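Local atomic coordinates of SrtE1 (Streptomyces coelicolor, PDB entry 5CUW), a protein that acts as a class E sortase, a cysteine transpeptidase that attaches surface proteins to the cell wall at Leu-Ala-x-Thr-Gly or Leu-Pro-x-Thr-Gly sorting signals. Residues K126-L131 against W176-E181; I45-V50 against N106-G111; Q38-L43 against V52-G57. One frame throughout, in Å; residues are numbered along the deposited sequence.

Contact 1: residues K126-L131 against W176-E181; sequences KMASIL and WGKMVE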
ATOM      1  N   LYS A 126      -1.607   9.296   5.491  1.00 23.43           N
ATOM      2  CA  LYS A 126      -2.113  10.262   4.513  1.00 22.83           C
ATOM      3  C   LYS A 126      -1.205  10.311   3.288  1.00 28.36           C
ATOM      4  O   LYS A 126       0.026  10.253   3.405  1.00 21.91           O
ATOM      5  CB  LYS A 126      -2.256  11.639   5.158  1.00 32.42           C
ATOM      6  CG  LYS A 126      -3.457  11.677   6.105  1.00 39.56           C
ATOM      7  CD  LYS A 126      -3.786  13.069   6.608  1.00 49.43           C
ATOM      8  CE  LYS A 126      -4.934  13.008   7.610  1.00 55.77           C
ATOM      9  NZ  LYS A 126      -5.045  14.264   8.401  1.00 62.94           N
ATOM     10  N   MET A 127      -1.825  10.385   2.113  1.00 27.63           N
ATOM     11  CA  MET A 127      -1.110  10.425   0.846  1.00 24.18           C
ATOM     12  C   MET A 127      -0.151  11.599   0.842  1.00 21.96           C
ATOM     13  O   MET A 127      -0.501  12.695   1.283  1.00 28.85           O
ATOM     14  CB  MET A 127      -2.102  10.518  -0.328  1.00 30.15           C
ATOM     15  CG  MET A 127      -1.479  10.466  -1.723  1.00 29.17           C
ATOM     16  SD  MET A 127      -1.003  12.076  -2.425  1.00 34.19           S
ATOM     17  CE  MET A 127      -0.238  11.556  -3.958  1.00 37.78           C
ATOM     18  N   ALA A 128       1.074  11.370   0.379  1.00 26.04           N
ATOM     19  CA  ALA A 128       2.090  12.421   0.397  1.00 27.30           C
ATOM     20  C   ALA A 128       2.709  12.669  -0.968  1.00 31.86           C
ATOM     21  O   ALA A 128       3.004  13.803  -1.321  1.00 32.92           O
ATOM     22  CB  ALA A 128       3.189  12.075   1.405  1.00 24.31           C
ATOM     23  N   SER A 129       2.918  11.607  -1.737  1.00 29.58           N
ATOM     24  CA  SER A 129       3.740  11.730  -2.934  1.00 32.67           C
ATOM     25  C   SER A 129       3.340  10.712  -3.993  1.00 23.51           C
ATOM     26  O   SER A 129       2.879   9.620  -3.665  1.00 23.58           O
ATOM     27  CB  SER A 129       5.218  11.558  -2.546  1.00 33.71           C
ATOM     28  OG  SER A 129       6.056  11.645  -3.673  1.00 42.38           O
ATOM     29  N   ILE A 130       3.484  11.061  -5.268  1.00 24.80           N
ATOM     30  CA  ILE A 130       3.142  10.118  -6.324  1.00 19.69           C
ATOM     31  C   ILE A 130       4.191  10.082  -7.437  1.00 25.68           C
ATOM     32  O   ILE A 130       4.715  11.113  -7.851  1.00 26.97           O
ATOM     33  CB  ILE A 130       1.771  10.446  -6.932  1.00 25.52           C
ATOM     34  CG1 ILE A 130       1.430   9.439  -8.024  1.00 24.27           C
ATOM     35  CG2 ILE A 130       1.768  11.867  -7.489  1.00 25.71           C
ATOM     36  CD1 ILE A 130       0.008   9.515  -8.506  1.00 28.96           C
ATOM     37  N   LEU A 131       4.491   8.872  -7.898  1.00 26.67           N
ATOM     38  CA  LEU A 131       5.351   8.632  -9.048  1.00 27.33           C
ATOM     39  C   LEU A 131       4.473   7.908 -10.066  1.00 24.65           C
ATOM     40  O   LEU A 131       4.243   6.706  -9.944  1.00 25.88           O
ATOM     41  CB  LEU A 131       6.593   7.807  -8.653  1.00 24.09           C
ATOM     42  CG  LEU A 131       7.593   7.309  -9.707  1.00 20.95           C
ATOM     43  CD1 LEU A 131       8.175   8.453 -10.524  1.00 28.25           C
ATOM     44  CD2 LEU A 131       8.731   6.495  -9.063  1.00 20.00           C
ATOM     45  N   TRP A 176       2.835   7.078  -2.361  1.00 22.95           N
ATOM     46  CA  TRP A 176       3.375   7.019  -0.988  1.00 21.14           C
ATOM     47  C   TRP A 176       2.560   7.844   0.012  1.00 19.45           C
ATOM     48  O   TRP A 176       2.041   8.918  -0.323  1.00 18.76           O
ATOM     49  CB  TRP A 176       4.825   7.535  -0.930  1.00 19.68           C
ATOM     50  CG  TRP A 176       5.860   6.758  -1.712  1.00 17.46           C
ATOM     51  CD1 TRP A 176       6.471   5.580  -1.328  1.00 24.16           C
ATOM     52  CD2 TRP A 176       6.466   7.131  -2.961  1.00 21.52           C
ATOM     53  NE1 TRP A 176       7.383   5.194  -2.282  1.00 26.24           N
ATOM     54  CE2 TRP A 176       7.403   6.123  -3.290  1.00 21.61           C
ATOM     55  CE3 TRP A 176       6.299   8.209  -3.838  1.00 20.97           C
ATOM     56  CZ2 TRP A 176       8.167   6.165  -4.454  1.00 24.84           C
ATOM     57  CZ3 TRP A 176       7.058   8.247  -4.997  1.00 25.65           C
ATOM     58  CH2 TRP A 176       7.981   7.231  -5.294  1.00 25.90           C
ATOM     59  N   GLY A 177       2.490   7.355   1.247  1.00 18.04           N
ATOM     60  CA  GLY A 177       1.850   8.067   2.338  1.00 22.29           C
ATOM     61  C   GLY A 177       2.702   8.057   3.599  1.00 24.32           C
ATOM     62  O   GLY A 177       3.691   7.323   3.679  1.00 19.65           O
ATOM     63  N   LYS A 178       2.312   8.874   4.576  1.00 29.93           N
ATOM     64  CA  LYS A 178       3.021   8.989   5.860  1.00 27.99           C
ATOM     65  C   LYS A 178       2.060   8.793   7.010  1.00 29.11           C
ATOM     66  O   LYS A 178       0.970   9.358   6.994  1.00 22.08           O
ATOM     67  CB  LYS A 178       3.675  10.363   6.009  1.00 28.25           C
ATOM     68  CG  LYS A 178       4.671  10.721   4.944  1.00 43.52           C
ATOM     69  CD  LYS A 178       5.256  12.097   5.222  1.00 58.08           C
ATOM     70  CE  LYS A 178       4.162  13.137   5.401  1.00 68.48           C
ATOM     71  NZ  LYS A 178       4.718  14.493   5.669  1.00 75.26           N
ATOM     72  N   MET A 179       2.472   8.070   8.043  1.00 21.18           N
ATOM     73  CA  MET A 179       1.562   7.773   9.149  1.00 20.81           C
ATOM     74  C   MET A 179       1.233   9.011   9.972  1.00 21.75           C
ATOM     75  O   MET A 179       2.115   9.804  10.290  1.00 25.30           O
ATOM     76  CB  MET A 179       2.160   6.695  10.058  1.00 18.92           C
ATOM     77  CG  MET A 179       1.105   6.040  10.959  1.00 26.36           C
ATOM     78  SD  MET A 179       1.808   4.784  12.042  1.00 27.47           S
ATOM     79  CE  MET A 179       2.176   3.482  10.856  1.00 25.14           C
ATOM     80  N   VAL A 180      -0.039   9.174  10.327  1.00 27.18           N
ATOM     81  CA  VAL A 180      -0.438  10.311  11.146  1.00 26.75           C
ATOM     82  C   VAL A 180      -1.105   9.885  12.456  1.00 29.56           C
ATOM     83  O   VAL A 180      -1.177  10.684  13.387  1.00 31.64           O
ATOM     84  CB  VAL A 180      -1.381  11.261  10.370  1.00 27.81           C
ATOM     85  CG1 VAL A 180      -0.649  11.833   9.164  1.00 29.57           C
ATOM     86  CG2 VAL A 180      -2.628  10.531   9.927  1.00 28.75           C
ATOM     87  N   GLU A 181      -1.575   8.638  12.536  1.00 26.20           N
ATOM     88  CA  GLU A 181      -2.215   8.135  13.753  1.00 30.62           C
ATOM     89  C   GLU A 181      -2.019   6.624  13.906  1.00 25.13           C
ATOM     90  O   GLU A 181      -2.157   5.867  12.951  1.00 27.25           O
ATOM     91  CB  GLU A 181      -3.724   8.460  13.773  1.00 26.81           C
ATOM     92  CG  GLU A 181      -4.378   8.131  15.122  1.00 33.02           C
ATOM     93  CD  GLU A 181      -5.902   8.335  15.172  1.00 40.37           C
ATOM     94  OE1 GLU A 181      -6.528   8.648  14.132  1.00 36.33           O
ATOM     95  OE2 GLU A 181      -6.475   8.170  16.277  1.00 41.50           O
TER
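On Trp176, chi1 (-63°) sets CG anti to the carbonyl carbon and chi2 (-80°) turns the indole so that its benzene half lies beside Ser129 and Leu131 of the neighbouring strand; on Ser129 the hydroxyl stands anti to the backbone N and comes to that benzene half. Ser129 OG lies 3.4 Å from Trp176 CE3, approaching obliquely, while its hydrogen bond goes elsewhere, to the carbonyl of Ser149. Further out along the six-membered ring, Leu131 CB rests 3.7 Å from Trp176 CH2 and Leu131 CD2 adds a second touch at the same atom, the two side chains lying side by side and pointing the same way. The indole NE1 donates to Val141 O, while the benzene end is packed against Ser129 and Leu131.

The backbones run antiparallel, and here a classic beta bulge interrupts the register: Ala128 and Ser129 both face Trp176. Trp176 O is gripped twice, by Ala128 N at 2.7 Å in the carbonyl plane and by Ser129 N at 3.2 Å, tilted from that plane. The return bond from Trp176 N to Ser129 O is almost straight, 177° at the hydrogen. Before the bulge, Lys126 and Lys178 form a hydrogen-bonded pair through N and O of each residue. Strands 121-134 and 171-184 are thus zipped together within the eight-stranded beta barrel of the sortase catalytic domain.

Gly177 lies opposite Met127 in a non-hydrogen-bonded pair, its CA 3.0 Å from Lys126 O. On the surface the aliphatic part of Lys126 crosses Val180 at about a right angle, both CG and CE of the lysine sitting 4.1 Å from Val180 CG2, while Ala128 CB touches Lys178 CG.

Contact 2: residues I45-V50 against N106-G111; sequences IPKLDV and NKLEPG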
ATOM      1  N   ILE A  45      -9.462   2.734   1.731  1.00 23.39           N
ATOM      2  CA  ILE A  45      -9.184   4.022   1.094  1.00 22.44           C
ATOM      3  C   ILE A  45     -10.535   4.654   0.797  1.00 23.83           C
ATOM      4  O   ILE A  45     -11.105   4.445  -0.277  1.00 29.75           O
ATOM      5  CB  ILE A  45      -8.340   3.885  -0.193  1.00 24.26           C
ATOM      6  CG1 ILE A  45      -7.197   2.888   0.017  1.00 27.01           C
ATOM      7  CG2 ILE A  45      -7.756   5.238  -0.621  1.00 21.70           C
ATOM      8  CD1 ILE A  45      -6.345   2.686  -1.206  1.00 27.47           C
ATOM      9  N   PRO A  46     -11.061   5.421   1.768  1.00 25.24           N
ATOM     10  CA  PRO A  46     -12.407   6.005   1.737  1.00 35.25           C
ATOM     11  C   PRO A  46     -12.696   6.829   0.486  1.00 30.31           C
ATOM     12  O   PRO A  46     -13.819   6.785   0.000  1.00 28.40           O
ATOM     13  CB  PRO A  46     -12.428   6.890   2.987  1.00 36.12           C
ATOM     14  CG  PRO A  46     -11.507   6.202   3.925  1.00 37.01           C
ATOM     15  CD  PRO A  46     -10.395   5.659   3.062  1.00 32.30           C
ATOM     16  N   LYS A  47     -11.722   7.563  -0.029  1.00 31.95           N
ATOM     17  CA  LYS A  47     -11.985   8.389  -1.206  1.00 28.58           C
ATOM     18  C   LYS A  47     -12.310   7.530  -2.422  1.00 31.27           C
ATOM     19  O   LYS A  47     -13.074   7.944  -3.301  1.00 36.23           O
ATOM     20  CB  LYS A  47     -10.789   9.291  -1.521  1.00 33.78           C
ATOM     21  CG  LYS A  47     -11.047  10.292  -2.648  1.00 40.68           C
ATOM     22  CD  LYS A  47      -9.812  11.137  -2.879  1.00 44.94           C
ATOM     23  CE  LYS A  47     -10.047  12.260  -3.864  1.00 47.10           C
ATOM     24  NZ  LYS A  47      -8.769  12.992  -4.109  1.00 42.62           N
ATOM     25  N   LEU A  48     -11.725   6.336  -2.464  1.00 28.13           N
ATOM     26  CA  LEU A  48     -11.850   5.445  -3.610  1.00 28.47           C
ATOM     27  C   LEU A  48     -12.907   4.349  -3.396  1.00 30.95           C
ATOM     28  O   LEU A  48     -13.085   3.490  -4.257  1.00 33.77           O
ATOM     29  CB  LEU A  48     -10.487   4.807  -3.919  1.00 27.18           C
ATOM     30  CG  LEU A  48      -9.273   5.744  -3.952  1.00 31.19           C
ATOM     31  CD1 LEU A  48      -8.010   5.004  -4.392  1.00 30.24           C
ATOM     32  CD2 LEU A  48      -9.528   6.940  -4.846  1.00 30.37           C
ATOM     33  N   ASP A  49     -13.595   4.378  -2.254  1.00 25.30           N
ATOM     34  CA  ASP A  49     -14.571   3.346  -1.895  1.00 29.13           C
ATOM     35  C   ASP A  49     -13.947   1.957  -1.941  1.00 33.69           C
ATOM     36  O   ASP A  49     -14.533   1.001  -2.446  1.00 30.77           O
ATOM     37  CB  ASP A  49     -15.783   3.423  -2.811  1.00 37.02           C
ATOM     38  CG  ASP A  49     -16.542   4.728  -2.642  1.00 52.16           C
ATOM     39  OD1 ASP A  49     -16.725   5.151  -1.478  1.00 55.74           O
ATOM     40  OD2 ASP A  49     -16.930   5.339  -3.662  1.00 56.08           O
ATOM     41  N   VAL A  50     -12.738   1.866  -1.409  1.00 28.27           N
ATOM     42  CA  VAL A  50     -11.979   0.626  -1.403  1.00 27.24           C
ATOM     43  C   VAL A  50     -11.888   0.051   0.012  1.00 27.20           C
ATOM     44  O   VAL A  50     -11.482   0.739   0.945  1.00 28.96           O
ATOM     45  CB  VAL A  50     -10.553   0.840  -1.971  1.00 31.45           C
ATOM     46  CG1 VAL A  50      -9.615  -0.288  -1.539  1.00 32.43           C
ATOM     47  CG2 VAL A  50     -10.597   0.952  -3.484  1.00 34.85           C
ATOM     48  N   ASN A 106      -4.290   6.933  -8.533  1.00 26.47           N
ATOM     49  CA  ASN A 106      -3.765   8.181  -9.070  1.00 30.76           C
ATOM     50  C   ASN A 106      -4.730   9.341  -8.860  1.00 37.83           C
ATOM     51  O   ASN A 106      -4.433  10.461  -9.253  1.00 30.94           O
ATOM     52  CB  ASN A 106      -3.433   8.047 -10.559  1.00 29.49           C
ATOM     53  CG  ASN A 106      -4.636   7.678 -11.402  1.00 35.50           C
ATOM     54  OD1 ASN A 106      -5.596   7.075 -10.919  1.00 37.40           O
ATOM     55  ND2 ASN A 106      -4.582   8.026 -12.679  1.00 39.42           N
ATOM     56  N   LYS A 107      -5.873   9.078  -8.228  1.00 25.38           N
ATOM     57  CA  LYS A 107      -6.816  10.156  -7.923  1.00 32.44           C
ATOM     58  C   LYS A 107      -6.652  10.637  -6.480  1.00 33.50           C
ATOM     59  O   LYS A 107      -7.312  11.581  -6.040  1.00 32.93           O
ATOM     60  CB  LYS A 107      -8.249   9.708  -8.179  1.00 31.49           C
ATOM     61  CG  LYS A 107      -8.552   9.462  -9.647  1.00 43.48           C
ATOM     62  CD  LYS A 107      -8.191  10.679 -10.490  1.00 58.21           C
ATOM     63  CE  LYS A 107      -8.526  10.473 -11.966  1.00 65.84           C
ATOM     64  NZ  LYS A 107      -7.910  11.523 -12.838  1.00 63.91           N
ATOM     65  N   LEU A 108      -5.758   9.992  -5.748  1.00 25.26           N
ATOM     66  CA  LEU A 108      -5.413  10.444  -4.407  1.00 22.67           C
ATOM     67  C   LEU A 108      -4.658  11.773  -4.444  1.00 27.75           C
ATOM     68  O   LEU A 108      -3.804  11.982  -5.298  1.00 39.32           O
ATOM     69  CB  LEU A 108      -4.575   9.389  -3.702  1.00 25.20           C
ATOM     70  CG  LEU A 108      -5.386   8.132  -3.399  1.00 28.80           C
ATOM     71  CD1 LEU A 108      -4.544   7.081  -2.697  1.00 28.11           C
ATOM     72  CD2 LEU A 108      -6.606   8.511  -2.573  1.00 23.60           C
ATOM     73  N   GLU A 109      -4.982  12.650  -3.499  1.00 31.31           N
ATOM     74  CA  GLU A 109      -4.346  13.952  -3.360  1.00 33.76           C
ATOM     75  C   GLU A 109      -3.720  14.048  -1.978  1.00 32.46           C
ATOM     76  O   GLU A 109      -4.156  13.355  -1.065  1.00 30.26           O
ATOM     77  CB  GLU A 109      -5.369  15.066  -3.563  1.00 35.25           C
ATOM     78  CG  GLU A 109      -5.924  15.115  -4.969  1.00 46.68           C
ATOM     79  CD  GLU A 109      -7.011  16.157  -5.128  1.00 60.90           C
ATOM     80  OE1 GLU A 109      -7.652  16.516  -4.115  1.00 60.66           O
ATOM     81  OE2 GLU A 109      -7.222  16.614  -6.270  1.00 72.16           O
ATOM     82  N   PRO A 110      -2.702  14.910  -1.816  1.00 32.00           N
ATOM     83  CA  PRO A 110      -2.026  15.032  -0.520  1.00 34.77           C
ATOM     84  C   PRO A 110      -2.997  15.240   0.635  1.00 32.86           C
ATOM     85  O   PRO A 110      -3.817  16.145   0.595  1.00 31.39           O
ATOM     86  CB  PRO A 110      -1.135  16.259  -0.718  1.00 36.96           C
ATOM     87  CG  PRO A 110      -0.780  16.201  -2.159  1.00 34.48           C
ATOM     88  CD  PRO A 110      -2.061  15.752  -2.841  1.00 34.75           C
ATOM     89  N   GLY A 111      -2.908  14.396   1.655  1.00 28.81           N
ATOM     90  CA  GLY A 111      -3.811  14.500   2.782  1.00 28.85           C
ATOM     91  C   GLY A 111      -4.911  13.452   2.800  1.00 25.08           C
ATOM     92  O   GLY A 111      -5.522  13.223   3.848  1.00 32.33           O
TER
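The ammonium group of Lys47 crosses to 106-111 and gives a hydrogen bond to the main-chain carbonyl of Lys107, NZ to O 2.8 Å. The donor lies in the carbonyl plane, with a C=O...N angle of 156°. Two carboxylates share the same charge: Asp112, just beyond 106-111, makes a salt bridge through OD2, and Glu109 adds a long one, Lys47 NZ to Glu109 OE1 being 3.7 Å. The Glu109 side chain passes the lysine at about a right angle, and its CG comes as close to NZ as the carboxylate oxygen does. Asp112 OD2 also accepts from Glu109 N, which ties the backbone of 106-111 to the acid that holds the lysine.

The lysine spans the distance because its chain is fully extended, with CG anti to the backbone N (chi1 -174°). On the way the lysine and Leu108 side chains slide past each other in opposite directions, Lys47 CD near Leu108 CD2. That one methyl is the hub of the apolar part: Ile45 CG2 and Leu48 CD2 each lie 4.0 Å from Leu108 CD2, and both side chains cross the leucine at about a right angle. Leu108 is backed by Met127 of strand 121-134, and Leu48 also touches Ile105.

The turn 45-50 links strands 39-45 and 50-56. Ile45 O accepts from Leu48 N and Val50 N on opposite faces of its plane, and Asp49 with Val50 forms a G1 beta bulge against Ile45. Away from the annotated sites, the contact therefore pairs a largely buried methyl cluster with an exposed lysine held by a carbonyl and Asp112, with Glu109 a longer-range partner; the two negative charges probably help keep the ammonium group protonated.

Contact 3: residues Q38-L43 against V52-G57; sequences QGFALL and VPIAEG
The Phe40 ring has the carbonyl oxygen of Ile54 over one face and Glu56 N in plane at its edge. Phe40 CZ meets Ile54 CG2 at 3.8 Å, and Phe40 CE2 comes obliquely against Glu56 OE1 at 3.7 Å, the ring and carboxylate planes being 78° apart. That oxygen is hydrogen-bonded to His71 ND1. Chi1 (62°) puts CG of Phe40 between the backbone N and the carbonyl carbon, from where the ring reaches the partner strand.

Ile54 O also accepts from Phe40 N at 2.8 Å, nearly in line with its C=O bond, while Ile54 N donates to Ala41 O. Farther along, Leu43 and Val52 exchange two backbone bonds. Leu43 CB lies 4.0 Å from both Val52 CG1 and Ile54 CG1, on the face that packs against Val69, Phe89 and Ile114; on the reverse face Leu42 CD2 touches the Pro53 ring.

Phe40 and Ala41 both face Ile54, forming a classic beta bulge in the antiparallel pair of strands 39-45 and 50-56, the first hairpin of the sortase beta barrel; the Glu56 end comes within about 8 Å of the side chain of Tyr72, the inferred substrate-recognition site.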
ATOM      1  N   GLN A  38      -1.587 -15.607   3.521  1.00 72.39           N
ATOM      2  CA  GLN A  38      -2.559 -15.490   4.603  1.00 66.87           C
ATOM      3  C   GLN A  38      -2.976 -14.034   4.830  1.00 59.83           C
ATOM      4  O   GLN A  38      -2.117 -13.174   5.061  1.00 43.56           O
ATOM      5  CB  GLN A  38      -1.965 -16.081   5.883  1.00 68.47           C
ATOM      6  CG  GLN A  38      -2.502 -15.493   7.173  1.00 72.41           C
ATOM      7  CD  GLN A  38      -1.480 -15.547   8.290  1.00 82.09           C
ATOM      8  OE1 GLN A  38      -0.287 -15.326   8.065  1.00 89.40           O
ATOM      9  NE2 GLN A  38      -1.936 -15.848   9.501  1.00 82.46           N
ATOM     10  N   GLY A  39      -4.285 -13.767   4.765  1.00 58.76           N
ATOM     11  CA  GLY A  39      -4.814 -12.416   4.935  1.00 53.54           C
ATOM     12  C   GLY A  39      -4.752 -11.965   6.381  1.00 41.11           C
ATOM     13  O   GLY A  39      -5.270 -12.643   7.252  1.00 48.16           O
ATOM     14  N   PHE A  40      -4.113 -10.831   6.654  1.00 32.70           N
ATOM     15  CA  PHE A  40      -3.896 -10.456   8.047  1.00 33.95           C
ATOM     16  C   PHE A  40      -4.389  -9.069   8.414  1.00 30.86           C
ATOM     17  O   PHE A  40      -4.325  -8.678   9.575  1.00 33.79           O
ATOM     18  CB  PHE A  40      -2.408 -10.572   8.405  1.00 28.25           C
ATOM     19  CG  PHE A  40      -1.512  -9.663   7.626  1.00 24.14           C
ATOM     20  CD1 PHE A  40      -1.270  -8.367   8.053  1.00 26.38           C
ATOM     21  CD2 PHE A  40      -0.878 -10.111   6.478  1.00 27.15           C
ATOM     22  CE1 PHE A  40      -0.434  -7.539   7.349  1.00 31.80           C
ATOM     23  CE2 PHE A  40      -0.035  -9.284   5.773  1.00 22.96           C
ATOM     24  CZ  PHE A  40       0.183  -7.994   6.202  1.00 31.09           C
ATOM     25  N   ALA A  41      -4.876  -8.313   7.438  1.00 27.62           N
ATOM     26  CA  ALA A  41      -5.373  -6.989   7.745  1.00 25.22           C
ATOM     27  C   ALA A  41      -6.346  -6.539   6.675  1.00 25.57           C
ATOM     28  O   ALA A  41      -6.549  -7.245   5.690  1.00 24.57           O
ATOM     29  CB  ALA A  41      -4.217  -6.002   7.869  1.00 29.45           C
ATOM     30  N   LEU A  42      -6.952  -5.373   6.885  1.00 24.93           N
ATOM     31  CA  LEU A  42      -7.839  -4.755   5.893  1.00 25.24           C
ATOM     32  C   LEU A  42      -7.303  -3.373   5.512  1.00 28.01           C
ATOM     33  O   LEU A  42      -6.935  -2.586   6.385  1.00 31.98           O
ATOM     34  CB  LEU A  42      -9.267  -4.626   6.427  1.00 25.27           C
ATOM     35  CG  LEU A  42     -10.264  -5.766   6.196  1.00 35.97           C
ATOM     36  CD1 LEU A  42     -11.578  -5.439   6.885  1.00 35.68           C
ATOM     37  CD2 LEU A  42     -10.494  -6.002   4.706  1.00 30.09           C
ATOM     38  N   LEU A  43      -7.257  -3.083   4.214  1.00 26.13           N
ATOM     39  CA  LEU A  43      -6.871  -1.755   3.742  1.00 22.71           C
ATOM     40  C   LEU A  43      -8.115  -0.947   3.351  1.00 24.40           C
ATOM     41  O   LEU A  43      -8.944  -1.432   2.581  1.00 29.73           O
ATOM     42  CB  LEU A  43      -5.933  -1.857   2.553  1.00 24.85           C
ATOM     43  CG  LEU A  43      -5.370  -0.532   2.027  1.00 28.70           C
ATOM     44  CD1 LEU A  43      -4.317   0.004   2.993  1.00 27.25           C
ATOM     45  CD2 LEU A  43      -4.779  -0.711   0.631  1.00 26.15           C
ATOM     46  N   VAL A  52     -10.309  -3.751   1.260  1.00 22.12           N
ATOM     47  CA  VAL A  52      -9.694  -4.912   0.636  1.00 20.95           C
ATOM     48  C   VAL A  52      -8.680  -5.563   1.567  1.00 20.39           C
ATOM     49  O   VAL A  52      -7.912  -4.879   2.243  1.00 26.49           O
ATOM     50  CB  VAL A  52      -9.028  -4.529  -0.697  1.00 23.58           C
ATOM     51  CG1 VAL A  52      -7.901  -3.483  -0.490  1.00 21.11           C
ATOM     52  CG2 VAL A  52      -8.515  -5.766  -1.424  1.00 24.40           C
ATOM     53  N   PRO A  53      -8.688  -6.898   1.617  1.00 22.60           N
ATOM     54  CA  PRO A  53      -7.793  -7.564   2.565  1.00 20.90           C
ATOM     55  C   PRO A  53      -6.347  -7.494   2.098  1.00 25.85           C
ATOM     56  O   PRO A  53      -6.087  -7.471   0.889  1.00 23.02           O
ATOM     57  CB  PRO A  53      -8.304  -9.012   2.585  1.00 21.61           C
ATOM     58  CG  PRO A  53      -9.687  -8.964   1.904  1.00 22.50           C
ATOM     59  CD  PRO A  53      -9.567  -7.850   0.916  1.00 21.92           C
ATOM     60  N   ILE A  54      -5.426  -7.443   3.053  1.00 24.08           N
ATOM     61  CA  ILE A  54      -3.994  -7.544   2.777  1.00 22.77           C
ATOM     62  C   ILE A  54      -3.513  -8.938   3.145  1.00 22.83           C
ATOM     63  O   ILE A  54      -3.826  -9.434   4.228  1.00 24.31           O
ATOM     64  CB  ILE A  54      -3.163  -6.501   3.574  1.00 24.24           C
ATOM     65  CG1 ILE A  54      -3.727  -5.086   3.407  1.00 23.68           C
ATOM     66  CG2 ILE A  54      -1.676  -6.566   3.173  1.00 18.36           C
ATOM     67  CD1 ILE A  54      -2.969  -4.044   4.229  1.00 21.73           C
ATOM     68  N   ALA A  55      -2.778  -9.586   2.249  1.00 24.49           N
ATOM     69  CA  ALA A  55      -2.233 -10.901   2.554  1.00 23.39           C
ATOM     70  C   ALA A  55      -0.714 -10.853   2.468  1.00 29.94           C
ATOM     71  O   ALA A  55      -0.152  -9.929   1.906  1.00 23.10           O
ATOM     72  CB  ALA A  55      -2.792 -11.953   1.616  1.00 30.09           C
ATOM     73  N   GLU A  56      -0.046 -11.852   3.029  1.00 30.00           N
ATOM     74  CA  GLU A  56       1.411 -11.876   3.011  1.00 25.64           C
ATOM     75  C   GLU A  56       1.900 -12.382   1.652  1.00 26.45           C
ATOM     76  O   GLU A  56       1.458 -13.428   1.185  1.00 31.32           O
ATOM     77  CB  GLU A  56       1.945 -12.763   4.150  1.00 25.27           C
ATOM     78  CG  GLU A  56       3.469 -12.758   4.298  1.00 33.03           C
ATOM     79  CD  GLU A  56       4.021 -11.439   4.835  1.00 44.28           C
ATOM     80  OE1 GLU A  56       3.339 -10.401   4.709  1.00 41.11           O
ATOM     81  OE2 GLU A  56       5.144 -11.434   5.388  1.00 53.29           O
ATOM     82  N   GLY A  57       2.804 -11.641   1.015  1.00 25.94           N
ATOM     83  CA  GLY A  57       3.343 -12.056  -0.270  1.00 27.52           C
ATOM     84  C   GLY A  57       2.573 -11.478  -1.440  1.00 31.37           C
ATOM     85  O   GLY A  57       1.424 -11.057  -1.291  1.00 25.97           O
TER

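Along the chain, contact 3 closes before contact 1 opens, whereas contacts 2 and 3 interleave: 45-50 is the turn of the hairpin whose arms form contact 3. Contacts 1 and 3 belong to the same sheet but lie on opposite sides of the chain's centre, their own centres 19 Å apart and nearest atoms about 10 Å apart. Contact 2 is 11 Å from contact 1, centre to centre, and touches it directly: Gly111 N probably hydrogen-bonds to Met127 O at 3.0 Å, and the Met127 sulphur packs on Glu109 and Pro110. Segment 106-111 thus bridges the first hairpin and strand 121-134, tying that hairpin to a strand from the later half of the domain.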